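PDB 3KA5: ribosome-associated protein Y (PSrp-1) from Clostridium acetobutylicum, which probably pairs active 70S ribosomes into translationally inactive 100S dimers in stationary phase, as a long-type hibernation-promoting factor. Local coordinates for the interface of chains A and B. Numbering follows the deposited sequence. Chains: chain A/B, Ribosome-associated protein Y (PSrp-1).

The interface of chains A and B. Residues chain A 15, 53, 55; chain B 2, 4.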
ATOM      1  N   GLU A  15       9.793  -4.350  -9.533  1.00 20.21           N
ATOM      2  CA  GLU A  15       9.294  -2.993  -9.365  1.00 18.49           C
ATOM      3  C   GLU A  15       8.863  -2.471 -10.728  1.00 14.75           C
ATOM      4  O   GLU A  15       7.848  -1.785 -10.854  1.00 15.31           O
ATOM      5  CB  GLU A  15      10.395  -2.091  -8.801  1.00 25.69           C
ATOM      6  CG  GLU A  15      11.430  -2.826  -7.957  1.00 40.79           C
ATOM      7  CD  GLU A  15      12.477  -1.897  -7.367  1.00 38.18           C
ATOM      8  OE1 GLU A  15      13.018  -1.049  -8.110  1.00 40.29           O
ATOM      9  OE2 GLU A  15      12.761  -2.024  -6.159  1.00 45.31           O
ATOM     10  N   LEU A  53       8.107   4.469  -4.687  1.00 17.71           N
ATOM     11  CA  LEU A  53       8.168   3.082  -4.253  1.00 15.71           C
ATOM     12  C   LEU A  53       8.370   3.073  -2.741  1.00 20.80           C
ATOM     13  O   LEU A  53       9.391   3.548  -2.239  1.00 22.09           O
ATOM     14  CB  LEU A  53       9.333   2.356  -4.933  1.00 20.01           C
ATOM     15  CG  LEU A  53       9.574   0.915  -4.475  1.00 20.30           C
ATOM     16  CD1 LEU A  53       8.360   0.063  -4.813  1.00 21.27           C
ATOM     17  CD2 LEU A  53      10.815   0.355  -5.143  1.00 35.37           C
ATOM     18  N   GLU A  55       8.949   1.019   0.659  1.00 16.32           N
ATOM     19  CA  GLU A  55       9.472  -0.254   1.140  1.00 18.66           C
ATOM     20  C   GLU A  55       9.691  -0.182   2.648  1.00 23.63           C
ATOM     21  O   GLU A  55       9.822   0.905   3.213  1.00 24.03           O
ATOM     22  CB  GLU A  55      10.790  -0.586   0.423  1.00 31.73           C
ATOM     23  CG  GLU A  55      11.818   0.538   0.469  1.00 35.50           C
ATOM     24  CD  GLU A  55      13.048   0.264  -0.383  1.00 39.92           C
ATOM     25  OE1 GLU A  55      13.926   1.150  -0.451  1.00 40.64           O
ATOM     26  OE2 GLU A  55      13.143  -0.826  -0.985  1.00 33.11           O
TER
ATOM     27  N   ILE B   2      11.859   6.351 -10.386  1.00 38.56           N
ATOM     28  CA  ILE B   2      11.133   5.588  -9.371  1.00 36.08           C
ATOM     29  C   ILE B   2      11.841   6.026  -8.088  1.00 36.63           C
ATOM     30  O   ILE B   2      12.998   5.667  -7.866  1.00 44.97           O
ATOM     31  CB  ILE B   2      11.326   4.061  -9.480  1.00 32.04           C
ATOM     32  CG1 ILE B   2      10.674   3.502 -10.746  1.00 37.70           C
ATOM     33  CG2 ILE B   2      10.649   3.377  -8.322  1.00 43.35           C
ATOM     34  CD1 ILE B   2      10.541   1.945 -10.729  1.00 35.52           C
ATOM     35  N   LYS B   4      12.425   5.738  -4.293  1.00 26.14           N
ATOM     36  CA  LYS B   4      12.314   4.801  -3.188  1.00 26.13           C
ATOM     37  C   LYS B   4      12.365   5.519  -1.853  1.00 29.20           C
ATOM     38  O   LYS B   4      13.303   6.269  -1.569  1.00 28.73           O
ATOM     39  CB  LYS B   4      13.435   3.760  -3.265  1.00 21.77           C
ATOM     40  CG  LYS B   4      13.409   2.973  -4.557  1.00 28.35           C
ATOM     41  CD  LYS B   4      14.527   1.959  -4.616  1.00 34.42           C
ATOM     42  CE  LYS B   4      14.459   1.153  -5.904  1.00 39.76           C
ATOM     43  NZ  LYS B   4      15.540   0.135  -5.954  1.00 43.98           N
TER
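The side-chain amine NZ of B:Lys4 forms a salt bridge with the carboxylate of A:Glu15, lying 3.5 Å from its OE1. OE2 of A:Glu15 is as far from NZ, also 3.5 Å, so the lysine end faces both oxygens of the carboxylate about equally, at a length that suggests a loose ionic pairing more than a directed bond. The two side chains cross at about a right angle, and the lysine's last methylene, CE, comes even nearer, 3.4 Å from A:Glu15 OE1. B:Lys4 reaches this group fully stretched: CG is anti to its carbonyl carbon (chi1 -59°) and every later torsion is close to 180°. That straight chain runs alongside A:Leu53, both pointing the same way, and its CG packs on the methyl CD2 of the leucine at 3.7 Å. With its CG anti to the backbone N (chi1 175°), A:Leu53 sends CD2 along the lysine methylenes, while its CB meets the CG2 methyl of B:Ile2 at 3.8 Å. On the side of the lysine away from B:Ile2, A:Glu55 slants across its base, its OE1 3.9 Å from B:Lys4 CB. OE2 of A:Glu55 stays 5.6 Å from B:Lys4 NZ, and the opposite charges may add a weak longer-range attraction. The patch thus exemplifies an aliphatic lysine stem packed on a hydrophobic neighbour while its charged end pairs further out. A:Leu53 and B:Lys4 also form a parallel beta bridge, joining strand 51-55 of chain A to strand 2-6 of chain B; A:Glu15 opens helix 15-25 beside them. In this C-terminal domain the two-fold repeats the contact with chains exchanged, and the first strand of each fragment, 2-6, extends the partner's sheet in what is probably the dimer that couples ribosomes.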